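Local coordinates for protein acyl-coenzyme A oxidase 1 (Yarrowia lipolytica, PDB 5Y9D) that is an FAD-dependent peroxisomal oxidase that converts saturated acyl-CoAs to trans-2-enoyl-CoAs, passing the electrons to oxygen to form hydrogen peroxide, at residues N132-G137 and T462-N467; G164-T169 and G306-G311. All coordinates share one frame; numbering follows the deposited sequence.

Interaction 1 of 2, residues N132-G137 and T462-N467. With FAD (flavin-adenine dinucleotide), chain C.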
# COMPACT_ATOMS: atom_id res chain seq x y z
N ASN A 132 -11.77 -25.40 -6.90
CA ASN A 132 -13.02 -25.28 -7.62
C ASN A 132 -12.88 -24.33 -8.81
O ASN A 132 -13.53 -24.55 -9.80
CB ASN A 132 -14.09 -24.88 -6.63
CG ASN A 132 -15.10 -23.97 -7.20
OD1 ASN A 132 -15.04 -22.77 -7.01
ND2 ASN A 132 -16.05 -24.53 -7.90
N ASN A 133 -12.00 -23.34 -8.74
CA ASN A 133 -11.68 -22.45 -9.90
C ASN A 133 -10.46 -22.99 -10.68
O ASN A 133 -10.59 -23.40 -11.81
CB ASN A 133 -11.47 -20.96 -9.45
CG ASN A 133 -10.89 -20.04 -10.55
OD1 ASN A 133 -11.42 -19.96 -11.66
ND2 ASN A 133 -9.82 -19.30 -10.22
N LEU A 134 -9.28 -23.01 -10.06
CA LEU A 134 -8.06 -23.35 -10.78
C LEU A 134 -7.92 -24.81 -11.15
O LEU A 134 -7.65 -25.13 -12.29
CB LEU A 134 -6.85 -22.91 -9.98
CG LEU A 134 -6.77 -21.39 -9.84
CD1 LEU A 134 -5.57 -20.99 -9.00
CD2 LEU A 134 -6.69 -20.74 -11.21
N PHE A 135 -8.14 -25.70 -10.20
CA PHE A 135 -7.91 -27.10 -10.44
C PHE A 135 -8.99 -27.69 -11.35
O PHE A 135 -8.68 -28.36 -12.33
CB PHE A 135 -7.80 -27.90 -9.14
CG PHE A 135 -7.84 -29.36 -9.36
CD1 PHE A 135 -6.70 -30.04 -9.69
CD2 PHE A 135 -9.05 -30.03 -9.37
CE1 PHE A 135 -6.74 -31.39 -9.95
CE2 PHE A 135 -9.10 -31.39 -9.65
CZ PHE A 135 -7.93 -32.07 -9.93
N ILE A 136 -10.24 -27.42 -11.00
CA ILE A 136 -11.37 -27.96 -11.74
C ILE A 136 -11.45 -27.36 -13.12
O ILE A 136 -11.72 -28.08 -14.09
CB ILE A 136 -12.69 -27.72 -10.98
CG1 ILE A 136 -12.77 -28.74 -9.84
CG2 ILE A 136 -13.92 -27.79 -11.88
CD1 ILE A 136 -12.87 -30.16 -10.29
N GLY A 137 -11.18 -26.06 -13.20
CA GLY A 137 -11.25 -25.33 -14.48
C GLY A 137 -10.24 -25.87 -15.47
O GLY A 137 -10.51 -25.93 -16.67
N THR A 462 -0.26 -9.36 -8.18
CA THR A 462 0.90 -10.19 -8.44
C THR A 462 0.57 -11.53 -9.06
O THR A 462 1.21 -11.94 -9.99
CB THR A 462 1.65 -10.42 -7.13
OG1 THR A 462 2.10 -9.17 -6.63
CG2 THR A 462 2.81 -11.34 -7.31
N TRP A 463 -0.38 -12.24 -8.48
CA TRP A 463 -0.71 -13.58 -8.91
C TRP A 463 -1.66 -13.67 -10.08
O TRP A 463 -2.35 -12.74 -10.39
CB TRP A 463 -1.17 -14.44 -7.74
CG TRP A 463 -2.54 -14.16 -7.26
CD1 TRP A 463 -3.48 -13.43 -7.89
CD2 TRP A 463 -3.11 -14.59 -6.03
NE1 TRP A 463 -4.62 -13.39 -7.15
CE2 TRP A 463 -4.42 -14.09 -5.99
CE3 TRP A 463 -2.66 -15.35 -4.96
CZ2 TRP A 463 -5.27 -14.33 -4.92
CZ3 TRP A 463 -3.50 -15.59 -3.91
CH2 TRP A 463 -4.79 -15.08 -3.90
N GLU A 464 -1.70 -14.83 -10.71
CA GLU A 464 -2.44 -15.01 -11.94
C GLU A 464 -2.05 -13.95 -12.98
O GLU A 464 -2.92 -13.38 -13.67
CB GLU A 464 -3.92 -14.93 -11.65
CG GLU A 464 -4.46 -16.06 -10.81
CD GLU A 464 -5.90 -16.34 -11.15
OE1 GLU A 464 -6.37 -15.80 -12.18
OE2 GLU A 464 -6.55 -17.09 -10.38
N GLY A 465 -0.74 -13.69 -13.06
CA GLY A 465 -0.16 -12.67 -13.89
C GLY A 465 0.28 -11.48 -13.07
O GLY A 465 -0.54 -10.79 -12.49
N ASP A 466 1.59 -11.24 -13.04
CA ASP A 466 2.16 -10.04 -12.47
C ASP A 466 1.62 -8.87 -13.29
O ASP A 466 1.65 -8.89 -14.51
CB ASP A 466 3.68 -10.10 -12.57
CG ASP A 466 4.36 -8.80 -12.12
OD1 ASP A 466 4.54 -8.65 -10.89
OD2 ASP A 466 4.74 -7.97 -12.97
N ASN A 467 1.12 -7.86 -12.62
CA ASN A 467 0.42 -6.78 -13.34
C ASN A 467 1.26 -6.11 -14.46
O ASN A 467 0.76 -5.91 -15.57
CB ASN A 467 -0.10 -5.72 -12.36
CG ASN A 467 -1.42 -6.10 -11.74
OD1 ASN A 467 -1.96 -7.18 -11.96
ND2 ASN A 467 -1.98 -5.17 -10.97
PA FAD C . 8.67 -12.77 -11.85
O1A FAD C . 9.91 -13.37 -11.36
O2A FAD C . 8.09 -13.14 -13.15
O5B FAD C . 8.86 -11.21 -11.85
C5B FAD C . 9.62 -10.50 -10.89
C4B FAD C . 9.59 -9.01 -11.20
O4B FAD C . 10.25 -8.77 -12.43
C3B FAD C . 8.18 -8.51 -11.38
O3B FAD C . 8.05 -7.25 -10.76
C2B FAD C . 8.00 -8.31 -12.86
O2B FAD C . 7.18 -7.19 -13.10
C1B FAD C . 9.41 -8.08 -13.34
N9A FAD C . 9.55 -8.66 -14.69
C8A FAD C . 9.45 -9.94 -15.00
N7A FAD C . 9.61 -10.12 -16.31
C5A FAD C . 9.81 -8.93 -16.87
C6A FAD C . 10.05 -8.39 -18.22
N6A FAD C . 10.11 -9.19 -19.29
N1A FAD C . 10.21 -7.08 -18.35
C2A FAD C . 10.15 -6.27 -17.31
N3A FAD C . 9.94 -6.67 -16.06
C4A FAD C . 9.76 -7.96 -15.78
N1 FAD C . 1.05 -19.90 -8.39
C2 FAD C . 0.40 -21.02 -8.68
O2 FAD C . 0.71 -21.63 -9.70
N3 FAD C . -0.56 -21.51 -7.92
C4 FAD C . -0.96 -20.92 -6.81
O4 FAD C . -1.85 -21.38 -6.11
C4X FAD C . -0.30 -19.68 -6.42
N5 FAD C . -0.65 -19.03 -5.31
C5X FAD C . -0.03 -17.92 -4.97
C6 FAD C . -0.40 -17.29 -3.82
C7 FAD C . 0.22 -16.15 -3.43
C7M FAD C . -0.23 -15.48 -2.17
C8 FAD C . 1.29 -15.58 -4.28
C8M FAD C . 2.00 -14.32 -3.91
C9 FAD C . 1.67 -16.21 -5.44
C9A FAD C . 1.05 -17.36 -5.81
N10 FAD C . 1.42 -18.02 -6.98
C10 FAD C . 0.76 -19.19 -7.30
C1' FAD C . 2.49 -17.51 -7.84
C2' FAD C . 2.13 -16.20 -8.52
O2' FAD C . 1.30 -16.44 -9.64
C3' FAD C . 3.40 -15.51 -8.94
O3' FAD C . 3.82 -14.70 -7.86
C4' FAD C . 3.22 -14.59 -10.12
O4' FAD C . 2.99 -15.34 -11.30
C5' FAD C . 4.44 -13.71 -10.29
O5' FAD C . 5.54 -14.50 -10.66
P FAD C . 7.01 -14.26 -10.15
O1P FAD C . 7.02 -13.98 -8.73
O2P FAD C . 7.76 -15.40 -10.69
O3P FAD C . 7.50 -12.92 -10.81

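Interaction 2 of 2, residues G164-T169 and G306-G311. With FAD (flavin-adenine dinucleotide), chain C.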
# COMPACT_ATOMS: atom_id res chain seq x y z
N GLY A 164 -8.18 -30.62 -4.77
CA GLY A 164 -7.29 -30.35 -5.85
C GLY A 164 -6.50 -29.09 -5.59
O GLY A 164 -6.87 -28.29 -4.73
N CYS A 165 -5.41 -28.93 -6.32
CA CYS A 165 -4.66 -27.66 -6.32
C CYS A 165 -3.98 -27.46 -7.68
O CYS A 165 -4.10 -28.31 -8.57
CB CYS A 165 -3.64 -27.64 -5.19
SG CYS A 165 -2.23 -28.76 -5.49
N PHE A 166 -3.25 -26.37 -7.83
CA PHE A 166 -2.82 -25.89 -9.15
C PHE A 166 -1.35 -25.58 -9.09
O PHE A 166 -0.96 -24.57 -8.57
CB PHE A 166 -3.67 -24.65 -9.49
CG PHE A 166 -3.39 -24.03 -10.83
CD1 PHE A 166 -4.16 -24.35 -11.93
CD2 PHE A 166 -2.44 -23.03 -10.97
CE1 PHE A 166 -3.95 -23.74 -13.15
CE2 PHE A 166 -2.23 -22.40 -12.19
CZ PHE A 166 -2.99 -22.76 -13.27
N ALA A 167 -0.52 -26.46 -9.60
CA ALA A 167 0.93 -26.36 -9.40
C ALA A 167 1.64 -25.90 -10.65
O ALA A 167 2.24 -26.69 -11.35
CB ALA A 167 1.48 -27.69 -8.90
N MET A 168 1.58 -24.60 -10.90
CA MET A 168 2.18 -24.01 -12.07
C MET A 168 3.52 -23.36 -11.74
O MET A 168 4.52 -23.69 -12.33
CB MET A 168 1.23 -22.95 -12.63
CG MET A 168 1.85 -22.08 -13.72
SD MET A 168 0.63 -21.10 -14.59
CE MET A 168 0.04 -22.38 -15.68
N THR A 169 3.49 -22.41 -10.80
CA THR A 169 4.62 -21.56 -10.41
C THR A 169 5.76 -22.32 -9.78
O THR A 169 5.53 -23.21 -9.02
CB THR A 169 4.12 -20.52 -9.39
OG1 THR A 169 3.13 -19.73 -10.01
CG2 THR A 169 5.20 -19.59 -8.90
N GLY A 306 -6.07 -21.74 -19.74
CA GLY A 306 -7.46 -21.32 -19.89
C GLY A 306 -8.14 -20.94 -18.59
O GLY A 306 -8.96 -20.01 -18.55
N ALA A 307 -7.80 -21.66 -17.52
CA ALA A 307 -8.36 -21.42 -16.17
C ALA A 307 -7.95 -20.06 -15.57
O ALA A 307 -8.70 -19.46 -14.79
CB ALA A 307 -7.96 -22.55 -15.22
N LEU A 308 -6.77 -19.59 -15.97
CA LEU A 308 -6.25 -18.31 -15.49
C LEU A 308 -7.07 -17.13 -15.98
O LEU A 308 -7.14 -16.11 -15.28
CB LEU A 308 -4.79 -18.14 -15.91
CG LEU A 308 -3.81 -19.15 -15.27
CD1 LEU A 308 -2.36 -18.88 -15.69
CD2 LEU A 308 -3.95 -19.17 -13.75
N ILE A 309 -7.68 -17.26 -17.15
CA ILE A 309 -8.46 -16.17 -17.71
C ILE A 309 -9.69 -16.03 -16.85
O ILE A 309 -10.06 -14.92 -16.50
CB ILE A 309 -8.86 -16.36 -19.19
CG1 ILE A 309 -7.65 -16.67 -20.09
CG2 ILE A 309 -9.52 -15.10 -19.75
CD1 ILE A 309 -8.05 -17.28 -21.44
N ARG A 310 -10.31 -17.15 -16.48
CA ARG A 310 -11.52 -17.07 -15.64
C ARG A 310 -11.31 -16.11 -14.46
O ARG A 310 -12.11 -15.21 -14.25
CB ARG A 310 -11.95 -18.44 -15.09
CG ARG A 310 -13.26 -18.41 -14.33
CD ARG A 310 -13.77 -19.79 -13.96
NE ARG A 310 -14.38 -19.76 -12.62
CZ ARG A 310 -15.64 -20.12 -12.31
NH1 ARG A 310 -16.50 -20.59 -13.22
NH2 ARG A 310 -16.04 -20.02 -11.05
N GLY A 311 -10.23 -16.32 -13.71
CA GLY A 311 -10.02 -15.59 -12.48
C GLY A 311 -9.48 -14.19 -12.65
O GLY A 311 -9.55 -13.40 -11.72
PA FAD C . 8.67 -12.77 -11.85
O1A FAD C . 9.91 -13.37 -11.36
O2A FAD C . 8.09 -13.14 -13.15
O5B FAD C . 8.86 -11.21 -11.85
C5B FAD C . 9.62 -10.50 -10.89
C4B FAD C . 9.59 -9.01 -11.20
O4B FAD C . 10.25 -8.77 -12.43
C3B FAD C . 8.18 -8.51 -11.38
O3B FAD C . 8.05 -7.25 -10.76
C2B FAD C . 8.00 -8.31 -12.86
O2B FAD C . 7.18 -7.19 -13.10
C1B FAD C . 9.41 -8.08 -13.34
N9A FAD C . 9.55 -8.66 -14.69
C8A FAD C . 9.45 -9.94 -15.00
N7A FAD C . 9.61 -10.12 -16.31
C5A FAD C . 9.81 -8.93 -16.87
C6A FAD C . 10.05 -8.39 -18.22
N6A FAD C . 10.11 -9.19 -19.29
N1A FAD C . 10.21 -7.08 -18.35
C2A FAD C . 10.15 -6.27 -17.31
N3A FAD C . 9.94 -6.67 -16.06
C4A FAD C . 9.76 -7.96 -15.78
N1 FAD C . 1.05 -19.90 -8.39
C2 FAD C . 0.40 -21.02 -8.68
O2 FAD C . 0.71 -21.63 -9.70
N3 FAD C . -0.56 -21.51 -7.92
C4 FAD C . -0.96 -20.92 -6.81
O4 FAD C . -1.85 -21.38 -6.11
C4X FAD C . -0.30 -19.68 -6.42
N5 FAD C . -0.65 -19.03 -5.31
C5X FAD C . -0.03 -17.92 -4.97
C6 FAD C . -0.40 -17.29 -3.82
C7 FAD C . 0.22 -16.15 -3.43
C7M FAD C . -0.23 -15.48 -2.17
C8 FAD C . 1.29 -15.58 -4.28
C8M FAD C . 2.00 -14.32 -3.91
C9 FAD C . 1.67 -16.21 -5.44
C9A FAD C . 1.05 -17.36 -5.81
N10 FAD C . 1.42 -18.02 -6.98
C10 FAD C . 0.76 -19.19 -7.30
C1' FAD C . 2.49 -17.51 -7.84
C2' FAD C . 2.13 -16.20 -8.52
O2' FAD C . 1.30 -16.44 -9.64
C3' FAD C . 3.40 -15.51 -8.94
O3' FAD C . 3.82 -14.70 -7.86
C4' FAD C . 3.22 -14.59 -10.12
O4' FAD C . 2.99 -15.34 -11.30
C5' FAD C . 4.44 -13.71 -10.29
O5' FAD C . 5.54 -14.50 -10.66
P FAD C . 7.01 -14.26 -10.15
O1P FAD C . 7.02 -13.98 -8.73
O2P FAD C . 7.76 -15.40 -10.69
O3P FAD C . 7.50 -12.92 -10.81

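Interaction 1 of 2, residues N132-G137 and T462-N467
Leu-134 and Asn-133 on helix 122-142 meet one carboxylate oxygen of Glu-464, which reaches them from the opposite direction. Leu-134 offers a methyl, with CD2 3.7 Å from Glu-464 OE2. Asn-133 brings its amide nearly coplanar with the carboxylate, the planes 22° apart, yet Asn-133 ND2 and Glu-464 OE2 stay 4.0 Å apart, a polar approach too long for a bond. Glu-464 spans the gap because its chain runs extended beyond CG, with CG anti to the carbonyl carbon (chi1 -67°). This is the active-site corner of the acyl-CoA dehydrogenase fold, where N-terminal and C-terminal helical regions converge beside the flavin; by similarity Glu-464 is the proton acceptor. The loop carrying it follows the cofactor. Trp-463 sets its indole edge over the flavin's benzenoid ring, CE3 lying 3.2 Å from FAD C6, with the two ring systems close to perpendicular. Thr-462 CG2 lies against the ribityl chain, 3.6 Å from FAD O3'. Further along, Asp-466 OD2 accepts a 2.6 Å hydrogen bond from FAD O2B on the adenosine ribose and weakly caps Val-469 N at the start of helix 467-486. With an alanine here, the ribose hydroxyl would probably be left without this acceptor and the helix without its side-chain cap. Gly-465 suits the bend between Glu-464 and Asp-466, since its backbone angles would jam a side chain against the preceding carbonyl. Behind the loop, Lys-421 NZ hydrogen-bonds to the carbonyl oxygens of Trp-463 and Gly-465, while Arg-312 NE hydrogen-bonds to that of Glu-464.

Interaction 2 of 2, residues G164-T169 and G306-G311
Leu-308 divides its two methyls between Phe-166 and Met-168, each branch meeting a different kind of surface. Leu-308 CD2 approaches the far end of the Phe-166 ring obliquely, 3.7 Å from Phe-166 CZ, whereas Leu-308 CD1 meets Met-168 tip to tip, 3.9 Å from Met-168 SD. A forked leucine suits this place, as one residue of helix 306-334 can pack against both an aromatic ring and a thioether. Phe-166 swings out to the helix because CG stands anti to the backbone N (chi1 -179°), and its ring also turns an edge to the flavin, with Phe-166 CD2 3.7 Å from FAD O2. Met-168 leaves its backbone in the same way and then bends at chi3 (-81°), which suits a flexible, unbranched side chain.

The contact joins the central beta domain of the acyl-CoA dehydrogenase fold to its C-terminal helical bundle. Strand 166-167 runs parallel to strand 216-225, whose Phe-220 meets the Phe-166 ring, and Leu-134 of helix 122-142 packs on Phe-166 as well.

While these side chains face the helix, the backbone of 166-169 grips the flavin pyrimidine. Phe-166 O accepts from FAD N3 at 3.2 Å, and FAD O2 receives a fairly straight bond (165°) from Thr-169 N at 3.1 Å, with a weak one from Met-168 N. Thr-169 OG1 donates to FAD N1 at 2.6 Å, while its methyl CG2 rests 3.6 Å from FAD C1', a pairing of hydroxyl and methyl that fits threonine. Three donors directed at N1 and O2 would be expected to stabilise the negative charge that gathers there when the flavin is reduced.

In the fold
Interactions 1 and 2 have centres about 4 Å apart and lie on the same FAD. Along the chain, interaction 2 is nested within the loop closed by interaction 1. They divide the cofactor: 164-169 holds the pyrimidine edge, while 462-467 follows the benzenoid ring, ribityl chain and adenosine ribose. Helix 306-334 touches both 164-169 and 462-467, with Glu-464 OE1 3.2 Å from Leu-308 O, so the leucine that meets Phe-166 and Met-168 also borders the probable proton acceptor. A polar approach of Arg-310 NE to Asn-133 OD1, 3.1 Å apart, brings helix 306-334 directly against helix 122-142. The second subunit completes the FAD site through Arg-337, Arg-360, Gln-437 and Gly-441.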